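Local coordinates for protein mannitol dehydrogenase (Helicobacter pylori, PDB 3TWO) that probably catalyses the reversible reduction of cinnamaldehydes to cinnamyl alcohols with NADPH, as a zinc-dependent member of the medium-chain alcohol dehydrogenase family, at residues Y246-Y251 against V271-S276; D260-G265 against K287-L292; D236-T241 against K253-N258. All blocks are in the same frame, centred on the assembly; numbering follows the deposited sequence.

Interaction 1 of 3, residues Y246-Y251 against V271-S276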
# COMPACT_ATOMS: atom_id res chain seq x y z
N TYR B 246 -5.16 2.39 15.76
CA TYR B 246 -4.04 3.28 15.54
C TYR B 246 -4.17 3.93 14.18
O TYR B 246 -5.09 3.64 13.42
CB TYR B 246 -2.70 2.55 15.69
CG TYR B 246 -2.35 1.55 14.61
CD1 TYR B 246 -1.28 1.79 13.73
CD2 TYR B 246 -3.05 0.34 14.50
CE1 TYR B 246 -0.91 0.85 12.77
CE2 TYR B 246 -2.68 -0.64 13.52
CZ TYR B 246 -1.60 -0.38 12.68
OH TYR B 246 -1.24 -1.33 11.71
N ASP B 247 -3.24 4.81 13.87
CA ASP B 247 -3.29 5.54 12.63
C ASP B 247 -2.13 5.01 11.78
O ASP B 247 -0.97 5.20 12.13
CB ASP B 247 -3.18 7.06 12.93
CG ASP B 247 -3.11 7.90 11.66
OD1 ASP B 247 -3.10 9.14 11.77
OD2 ASP B 247 -3.08 7.35 10.55
N LEU B 248 -2.45 4.32 10.68
CA LEU B 248 -1.40 3.85 9.79
C LEU B 248 -0.43 5.00 9.37
O LEU B 248 0.73 4.73 9.12
CB LEU B 248 -2.01 3.15 8.51
CG LEU B 248 -2.60 1.78 8.72
CD1 LEU B 248 -3.60 1.40 7.58
CD2 LEU B 248 -1.49 0.72 8.93
N LYS B 249 -0.91 6.25 9.23
CA LYS B 249 0.00 7.32 8.78
C LYS B 249 1.19 7.54 9.67
O LYS B 249 2.25 7.89 9.19
CB LYS B 249 -0.69 8.69 8.55
CG LYS B 249 -1.72 8.63 7.41
CD LYS B 249 -2.52 9.98 7.26
CE LYS B 249 -3.14 10.49 8.56
NZ LYS B 249 -4.36 9.63 8.93
N ASP B 250 1.01 7.32 10.98
CA ASP B 250 2.08 7.54 11.96
C ASP B 250 3.26 6.64 11.68
O ASP B 250 4.37 7.02 12.02
CB ASP B 250 1.56 7.22 13.37
CG ASP B 250 0.64 8.27 13.87
OD1 ASP B 250 0.73 9.44 13.45
OD2 ASP B 250 -0.17 7.92 14.72
N TYR B 251 3.00 5.45 11.13
CA TYR B 251 4.06 4.50 10.68
C TYR B 251 4.52 4.71 9.26
O TYR B 251 5.72 4.66 9.01
CB TYR B 251 3.68 3.03 10.88
CG TYR B 251 3.66 2.76 12.38
CD1 TYR B 251 2.45 2.82 13.12
CD2 TYR B 251 4.87 2.58 13.09
CE1 TYR B 251 2.45 2.63 14.54
CE2 TYR B 251 4.90 2.40 14.52
CZ TYR B 251 3.70 2.40 15.21
OH TYR B 251 3.76 2.24 16.60
N VAL B 271 -12.67 -0.55 14.53
CA VAL B 271 -11.63 0.44 14.82
C VAL B 271 -10.39 0.27 13.93
O VAL B 271 -9.41 1.02 14.08
CB VAL B 271 -11.18 0.46 16.33
CG1 VAL B 271 -12.40 0.61 17.30
CG2 VAL B 271 -10.32 -0.81 16.68
N ALA B 272 -10.43 -0.66 12.99
CA ALA B 272 -9.24 -0.94 12.17
C ALA B 272 -8.91 0.20 11.18
O ALA B 272 -9.79 0.78 10.58
CB ALA B 272 -9.36 -2.24 11.46
N PRO B 273 -7.61 0.52 11.04
CA PRO B 273 -7.30 1.79 10.32
C PRO B 273 -7.34 1.60 8.82
O PRO B 273 -7.21 0.47 8.35
CB PRO B 273 -5.90 2.13 10.79
CG PRO B 273 -5.30 0.80 11.18
CD PRO B 273 -6.45 -0.01 11.77
N VAL B 274 -7.57 2.67 8.09
CA VAL B 274 -7.48 2.63 6.65
C VAL B 274 -6.44 3.68 6.12
O VAL B 274 -5.97 4.58 6.88
CB VAL B 274 -8.86 2.94 6.04
CG1 VAL B 274 -10.04 2.06 6.73
CG2 VAL B 274 -9.19 4.44 6.16
N LEU B 275 -6.09 3.59 4.84
CA LEU B 275 -5.34 4.63 4.19
C LEU B 275 -6.12 5.01 2.93
O LEU B 275 -6.56 4.15 2.21
CB LEU B 275 -3.93 4.11 3.84
CG LEU B 275 -2.91 4.02 4.99
CD1 LEU B 275 -1.72 3.12 4.59
CD2 LEU B 275 -2.43 5.44 5.46
N SER B 276 -6.32 6.30 2.71
CA SER B 276 -6.95 6.77 1.49
C SER B 276 -5.93 7.08 0.41
O SER B 276 -4.73 7.21 0.70
CB SER B 276 -7.75 8.06 1.77
OG SER B 276 -6.91 9.18 1.66
O HOH W 1 -5.91 8.06 7.11

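Interaction 2 of 3, residues D260-G265 against K287-L292. With NDP (NADPH dihydro-nicotinamide-adenine-dinucleotide phosphate), chain F.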
# COMPACT_ATOMS: atom_id res chain seq x y z
N ASP B 260 9.22 -0.30 2.83
CA ASP B 260 7.99 -1.15 2.91
C ASP B 260 7.36 -1.10 4.29
O ASP B 260 8.08 -1.15 5.30
CB ASP B 260 8.29 -2.64 2.70
CG ASP B 260 8.64 -3.04 1.29
OD1 ASP B 260 9.09 -4.19 1.16
OD2 ASP B 260 8.46 -2.30 0.32
N LEU B 261 6.03 -1.03 4.36
CA LEU B 261 5.27 -1.24 5.59
C LEU B 261 4.43 -2.49 5.37
O LEU B 261 3.60 -2.53 4.43
CB LEU B 261 4.33 -0.06 5.82
CG LEU B 261 3.23 -0.11 6.89
CD1 LEU B 261 3.85 -0.44 8.28
CD2 LEU B 261 2.51 1.24 6.98
N ALA B 262 4.73 -3.53 6.13
CA ALA B 262 4.06 -4.79 6.03
C ALA B 262 3.08 -4.83 7.21
O ALA B 262 3.49 -4.65 8.38
CB ALA B 262 5.06 -5.95 6.23
N LEU B 263 1.82 -5.14 6.90
CA LEU B 263 0.73 -5.15 7.87
C LEU B 263 0.37 -6.60 8.13
O LEU B 263 -0.03 -7.32 7.20
CB LEU B 263 -0.51 -4.41 7.32
CG LEU B 263 -0.26 -2.98 6.92
CD1 LEU B 263 -1.44 -2.30 6.20
CD2 LEU B 263 0.29 -2.09 8.12
N VAL B 264 0.50 -7.03 9.38
CA VAL B 264 -0.07 -8.32 9.79
C VAL B 264 -1.13 -8.22 10.88
O VAL B 264 -2.02 -9.08 10.95
CB VAL B 264 1.02 -9.32 10.24
CG1 VAL B 264 2.00 -9.56 9.02
CG2 VAL B 264 1.75 -8.78 11.45
N GLY B 265 -1.05 -7.17 11.71
CA GLY B 265 -1.99 -7.01 12.82
C GLY B 265 -3.42 -6.68 12.38
O GLY B 265 -3.66 -5.98 11.37
N LYS B 287 5.89 2.08 0.26
CA LYS B 287 4.98 1.02 -0.19
C LYS B 287 4.31 0.32 1.01
O LYS B 287 4.94 0.12 2.05
CB LYS B 287 5.77 0.01 -1.03
CG LYS B 287 6.47 0.65 -2.30
CD LYS B 287 6.86 -0.45 -3.28
CE LYS B 287 7.83 0.10 -4.27
NZ LYS B 287 8.18 -0.98 -5.23
N VAL B 288 3.07 -0.10 0.86
CA VAL B 288 2.35 -0.79 1.93
C VAL B 288 1.85 -2.14 1.36
O VAL B 288 1.39 -2.22 0.21
CB VAL B 288 1.10 0.03 2.39
CG1 VAL B 288 0.34 -0.70 3.46
CG2 VAL B 288 1.46 1.50 2.91
N TYR B 289 1.96 -3.22 2.12
CA TYR B 289 1.26 -4.44 1.68
C TYR B 289 0.82 -5.17 2.91
O TYR B 289 1.30 -4.85 4.04
CB TYR B 289 2.13 -5.32 0.82
CG TYR B 289 3.39 -5.79 1.53
CD1 TYR B 289 3.37 -7.01 2.23
CD2 TYR B 289 4.60 -5.04 1.50
CE1 TYR B 289 4.53 -7.53 2.89
CE2 TYR B 289 5.79 -5.55 2.18
CZ TYR B 289 5.72 -6.78 2.86
OH TYR B 289 6.80 -7.36 3.50
N GLY B 290 -0.09 -6.13 2.73
CA GLY B 290 -0.50 -6.99 3.84
C GLY B 290 0.17 -8.36 3.69
O GLY B 290 0.60 -8.72 2.60
N SER B 291 0.18 -9.13 4.77
CA SER B 291 0.71 -10.52 4.72
C SER B 291 -0.21 -11.39 5.59
O SER B 291 -0.61 -10.96 6.66
CB SER B 291 2.15 -10.60 5.26
OG SER B 291 2.77 -11.77 4.79
N LEU B 292 -0.59 -12.56 5.08
CA LEU B 292 -1.46 -13.48 5.74
C LEU B 292 -0.68 -14.78 5.97
O LEU B 292 -0.38 -15.53 5.01
CB LEU B 292 -2.71 -13.76 4.88
CG LEU B 292 -3.74 -14.72 5.52
CD1 LEU B 292 -4.27 -14.22 6.84
CD2 LEU B 292 -4.86 -14.96 4.50
PA NDP F . -0.55 -10.11 21.32
O1A NDP F . -1.39 -9.25 22.16
O2A NDP F . 0.75 -10.88 21.78
O5B NDP F . 0.46 -8.87 21.02
C5B NDP F . -0.05 -7.48 20.63
C4B NDP F . 0.99 -6.47 21.08
O4B NDP F . 0.81 -5.08 20.57
C3B NDP F . 0.98 -6.39 22.63
O3B NDP F . 2.38 -6.46 23.09
C2B NDP F . 0.37 -4.99 22.89
O2B NDP F . 0.95 -4.52 24.12
C1B NDP F . 0.95 -4.16 21.73
N9A NDP F . 0.07 -3.05 21.30
C8A NDP F . -1.28 -3.06 21.36
N7A NDP F . -1.70 -1.91 20.83
C5A NDP F . -0.64 -1.20 20.44
C6A NDP F . -0.49 0.03 19.84
N6A NDP F . -1.55 0.85 19.51
N1A NDP F . 0.76 0.43 19.61
C2A NDP F . 1.82 -0.30 19.89
N3A NDP F . 1.70 -1.48 20.44
C4A NDP F . 0.47 -1.94 20.74
O3 NDP F . -0.90 -10.20 19.78
PN NDP F . -0.32 -11.19 18.77
O1N NDP F . 1.11 -10.94 18.51
O2N NDP F . -0.73 -12.68 18.98
O5D NDP F . -1.15 -10.79 17.49
C5D NDP F . -1.18 -9.33 17.12
C4D NDP F . -2.23 -9.08 15.96
O4D NDP F . -1.72 -9.89 14.89
C3D NDP F . -3.68 -9.56 16.24
O3D NDP F . -4.60 -8.58 15.67
C2D NDP F . -3.70 -10.92 15.52
O2D NDP F . -4.98 -11.23 15.10
C1D NDP F . -2.84 -10.59 14.28
N1N NDP F . -2.35 -11.79 13.52
C2N NDP F . -2.38 -11.73 12.11
C3N NDP F . -1.94 -12.80 11.35
C7N NDP F . -1.91 -12.67 9.83
O7N NDP F . -1.87 -11.55 9.29
N7N NDP F . -1.65 -13.80 9.18
C4N NDP F . -1.51 -13.98 12.00
C5N NDP F . -1.44 -14.04 13.42
C6N NDP F . -1.86 -12.97 14.18
P2B NDP F . 0.14 -3.78 25.23
O1X NDP F . 0.55 -4.57 26.61
O2X NDP F . 0.41 -2.34 25.18
O3X NDP F . -1.40 -4.11 25.00

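Interaction 3 of 3, residues D236-T241 against K253-N258. With NDP (NADPH dihydro-nicotinamide-adenine-dinucleotide phosphate), chain F.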
# COMPACT_ATOMS: atom_id res chain seq x y z
N ASP B 236 13.71 1.34 6.73
CA ASP B 236 13.57 0.70 5.43
C ASP B 236 12.36 -0.23 5.39
O ASP B 236 11.81 -0.49 4.35
CB ASP B 236 14.80 -0.14 5.15
CG ASP B 236 16.07 0.68 5.08
OD1 ASP B 236 16.16 1.59 4.23
OD2 ASP B 236 16.96 0.40 5.87
N PHE B 237 12.02 -0.77 6.55
CA PHE B 237 11.02 -1.76 6.64
C PHE B 237 10.37 -1.70 8.02
O PHE B 237 11.05 -1.56 9.04
CB PHE B 237 11.62 -3.16 6.35
CG PHE B 237 10.68 -4.29 6.66
CD1 PHE B 237 9.99 -4.93 5.64
CD2 PHE B 237 10.48 -4.72 7.99
CE1 PHE B 237 9.06 -6.04 5.92
CE2 PHE B 237 9.59 -5.79 8.30
CZ PHE B 237 8.87 -6.44 7.23
N ILE B 238 9.04 -1.75 8.04
CA ILE B 238 8.27 -1.78 9.28
C ILE B 238 7.23 -2.90 9.19
O ILE B 238 6.50 -2.99 8.17
CB ILE B 238 7.54 -0.45 9.53
CG1 ILE B 238 8.54 0.72 9.76
CG2 ILE B 238 6.60 -0.54 10.75
CD1 ILE B 238 7.87 2.11 9.81
N ILE B 239 7.16 -3.75 10.23
CA ILE B 239 6.05 -4.72 10.29
C ILE B 239 5.16 -4.31 11.45
O ILE B 239 5.66 -4.11 12.57
CB ILE B 239 6.56 -6.19 10.45
CG1 ILE B 239 5.41 -7.18 10.61
CG2 ILE B 239 7.61 -6.31 11.62
CD1 ILE B 239 5.86 -8.61 10.54
N SER B 240 3.88 -4.11 11.17
CA SER B 240 2.93 -3.71 12.19
C SER B 240 2.08 -4.91 12.64
O SER B 240 1.32 -5.48 11.86
CB SER B 240 2.00 -2.62 11.70
OG SER B 240 1.13 -2.27 12.75
N THR B 241 2.22 -5.28 13.92
CA THR B 241 1.45 -6.36 14.48
C THR B 241 0.36 -5.82 15.40
O THR B 241 -0.21 -6.60 16.16
CB THR B 241 2.30 -7.29 15.33
OG1 THR B 241 2.53 -6.68 16.63
CG2 THR B 241 3.63 -7.63 14.61
N LYS B 253 4.64 7.37 7.47
CA LYS B 253 5.55 8.52 7.40
C LYS B 253 6.98 8.18 7.91
O LYS B 253 7.88 8.93 7.62
CB LYS B 253 5.02 9.71 8.19
CG LYS B 253 4.92 9.43 9.69
CD LYS B 253 5.41 10.61 10.51
CE LYS B 253 4.45 11.77 10.61
NZ LYS B 253 3.06 11.36 10.28
N LEU B 254 7.19 7.10 8.66
CA LEU B 254 8.56 6.81 9.15
C LEU B 254 9.47 6.20 8.07
O LEU B 254 10.70 6.06 8.27
CB LEU B 254 8.52 5.84 10.37
CG LEU B 254 7.87 6.45 11.63
CD1 LEU B 254 7.76 5.44 12.74
CD2 LEU B 254 8.60 7.75 12.07
N LEU B 255 8.87 5.76 6.96
CA LEU B 255 9.62 4.99 5.96
C LEU B 255 10.46 5.88 5.07
O LEU B 255 10.06 7.00 4.66
CB LEU B 255 8.69 4.20 5.06
CG LEU B 255 7.92 2.99 5.60
CD1 LEU B 255 7.16 2.38 4.40
CD2 LEU B 255 8.98 1.96 6.23
N THR B 256 11.60 5.33 4.71
CA THR B 256 12.41 6.00 3.72
C THR B 256 11.78 5.83 2.31
O THR B 256 10.83 5.03 2.13
CB THR B 256 13.83 5.44 3.78
OG1 THR B 256 14.66 6.34 3.07
CG2 THR B 256 13.88 4.02 3.20
N TYR B 257 12.28 6.61 1.35
CA TYR B 257 11.92 6.46 -0.08
C TYR B 257 12.11 4.99 -0.48
O TYR B 257 13.16 4.44 -0.19
CB TYR B 257 12.86 7.35 -0.90
CG TYR B 257 12.69 7.33 -2.42
CD1 TYR B 257 11.84 8.24 -3.08
CD2 TYR B 257 13.47 6.45 -3.21
CE1 TYR B 257 11.74 8.25 -4.51
CE2 TYR B 257 13.36 6.42 -4.62
CZ TYR B 257 12.51 7.32 -5.27
OH TYR B 257 12.47 7.33 -6.66
N ASN B 258 11.10 4.37 -1.12
CA ASN B 258 11.12 2.95 -1.47
C ASN B 258 11.12 1.94 -0.30
O ASN B 258 11.36 0.74 -0.53
CB ASN B 258 12.27 2.64 -2.43
CG ASN B 258 11.93 1.49 -3.38
OD1 ASN B 258 10.81 1.35 -3.85
ND2 ASN B 258 12.90 0.66 -3.64
PA NDP F . -0.55 -10.11 21.32
O1A NDP F . -1.39 -9.25 22.16
O2A NDP F . 0.75 -10.88 21.78
O5B NDP F . 0.46 -8.87 21.02
C5B NDP F . -0.05 -7.48 20.63
C4B NDP F . 0.99 -6.47 21.08
O4B NDP F . 0.81 -5.08 20.57
C3B NDP F . 0.98 -6.39 22.63
O3B NDP F . 2.38 -6.46 23.09
C2B NDP F . 0.37 -4.99 22.89
O2B NDP F . 0.95 -4.52 24.12
C1B NDP F . 0.95 -4.16 21.73
N9A NDP F . 0.07 -3.05 21.30
C8A NDP F . -1.28 -3.06 21.36
N7A NDP F . -1.70 -1.91 20.83
C5A NDP F . -0.64 -1.20 20.44
C6A NDP F . -0.49 0.03 19.84
N6A NDP F . -1.55 0.85 19.51
N1A NDP F . 0.76 0.43 19.61
C2A NDP F . 1.82 -0.30 19.89
N3A NDP F . 1.70 -1.48 20.44
C4A NDP F . 0.47 -1.94 20.74
O3 NDP F . -0.90 -10.20 19.78
PN NDP F . -0.32 -11.19 18.77
O1N NDP F . 1.11 -10.94 18.51
O2N NDP F . -0.73 -12.68 18.98
O5D NDP F . -1.15 -10.79 17.49
C5D NDP F . -1.18 -9.33 17.12
C4D NDP F . -2.23 -9.08 15.96
O4D NDP F . -1.72 -9.89 14.89
C3D NDP F . -3.68 -9.56 16.24
O3D NDP F . -4.60 -8.58 15.67
C2D NDP F . -3.70 -10.92 15.52
O2D NDP F . -4.98 -11.23 15.10
C1D NDP F . -2.84 -10.59 14.28
N1N NDP F . -2.35 -11.79 13.52
C2N NDP F . -2.38 -11.73 12.11
C3N NDP F . -1.94 -12.80 11.35
C7N NDP F . -1.91 -12.67 9.83
O7N NDP F . -1.87 -11.55 9.29
N7N NDP F . -1.65 -13.80 9.18
C4N NDP F . -1.51 -13.98 12.00
C5N NDP F . -1.44 -14.04 13.42
C6N NDP F . -1.86 -12.97 14.18
P2B NDP F . 0.14 -3.78 25.23
O1X NDP F . 0.55 -4.57 26.61
O2X NDP F . 0.41 -2.34 25.18
O3X NDP F . -1.40 -4.11 25.00

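Interaction 1 of 3, residues Y246-Y251 against V271-S276
Pro-273 sits in the angle between Tyr-246 and Leu-248, and its CB and CG do nearly all the touching. Its CG lies over one face of the Tyr-246 ring, 3.8 Å above the plane and offset toward the rim, a CH-pi contact with CE2 as the nearest ring atom. Pro-273 CB meets Tyr-246 O at 3.1 Å, so the proline packs against the backbone carbonyl as well as the ring. Leu-248 crosses the proline at about a right angle, its CG 3.8 Å from Pro-273 CG. The same leucine then serves Leu-275, whose chi1 of -77° places CG beside the backbone N, 3.7 Å from Leu-248 CB. The Leu-275 and Lys-249 side chains run past each other in opposite directions, CD2 next to CG. At the polar margin Asp-247, the N-cap of helix 248-252, accepts from Lys-249 N through OD2 at 2.8 Å; Lys-249 NZ forms a salt bridge to this oxygen from the opposite face of the carboxylate. A water accepts from Lys-249 NZ and donates weakly to Val-274 O. Residues 274-276 pair antiparallel with a strand of the second subunit, the intersubunit sheet extension characteristic of dimeric medium-chain alcohol dehydrogenases.

Interaction 2 of 3, residues D260-G265 against K287-L292
The Tyr-289 ring carries Ala-262 CA over the centre of one face, 4.1 Å above the plane, while Asp-260 lies at its edge with CG in plane. Asp-260, Ala-262 and Tyr-289 line one face of the last two strands of the parallel Rossmann sheet, whose segment axes approach to 4.7 Å at 20°. Tyr-289 CG lies between its backbone N and carbonyl carbon (chi1 60°), which starts the side chain toward Ala-262, whose CB comes to 3.5 Å from Tyr-289 CZ. Asp-260 OD1 is 3.7 Å from Tyr-289 CE2, and carboxylate and ring stand 89° apart. Ser-172 ties the two groups together, its OG hydrogen-bonded to both Asp-260 OD1 and Tyr-289 OH, and Phe-171 and Tyr-289 pair edge-to-face. Four backbone hydrogen bonds join the strands, from Leu-261 N to Lys-287 O (2.8 Å) through to Ser-291 N to Leu-263 O (3.0 Å). On the other face the contact is apolar, Leu-263 CD1 resting 3.6 Å from Val-288 CG1. Asp-260 OD1 also forms a salt bridge to Lys-287 NZ of the second subunit, which probably favours the charged carboxylate in this buried setting. Beyond the strands both segments run on to the nicotinamide, where Leu-292 CD1 lies 3.5 Å from N7N of NADPH.

Interaction 3 of 3, residues D236-T241 against K253-N258
Ile-238 and Leu-255 form the tight part of this contact, meeting methyl to methyl at Ile-238 CD1 and Leu-255 CD2, 3.8 Å apart. The two side chains cross obliquely, and Leu-255 CD2 also touches Ile-238 CG1. Ile-238 CD1 has a second neighbour, Leu-254 CB at 3.8 Å, approached with the side chains at about a right angle. One isoleucine branch is thereby set against two consecutive residues of the other segment. Ile-238 CG1, anti to its carbonyl carbon (chi1 -65°), is the branch that leads to this methyl. Leu-255 CD2 further lies 4.1 Å from Phe-237 N, which brings the leucine up to the strand backbone itself. All three apolar residues are buried, and Leu-261 of strand 259-263 packs on both Ile-238 and Leu-255.

Asp-236 and Thr-256, both partly exposed, form the looser, more solvent-accessible side. They lie side by side and point the same way, their CA atoms still 5.7 Å apart, and their closest approach sets an oxygen against a methyl: Asp-236 OD1 stands 3.5 Å from Thr-256 CG2. Thr-256 OG1, anti to its backbone N (chi1 -165°), hydrogen-bonds to Glu-234 OE2 just ahead of the strand, whereas Asp-236 OD2 accepts from Lys-179 N. The contact thus joins strand 235-240 to the turn after helix 248-252 and the short strand 255-256 by dispersion and burial of hydrocarbon, and the Thr-256 to Glu-234 bond adds a polar link between the same two chain regions.

In the fold
Strand 259-263 connects the three contacts. Interactions 2 and 3 share the Rossmann sheet, with centres about 10 Å apart and Ala-262 N 2.8 Å from Ile-238 O, a probable hydrogen bond. Interaction 1 packs on this sheet where Leu-248 CD2 meets Leu-263 CD2 at 3.4 Å. It also reaches interaction 3 through Tyr-246 OH and Ser-240 OG, 2.8 Å apart. The C-terminal ends of the sheet strands face the cofactor: Thr-241 O lies 3.1 Å from C5D of NADPH, and the side chain of Val-264 is about 9 Å from a zinc ion. Interactions 2 and 3, which touch NADPH, also touch the second subunit, as does interaction 1.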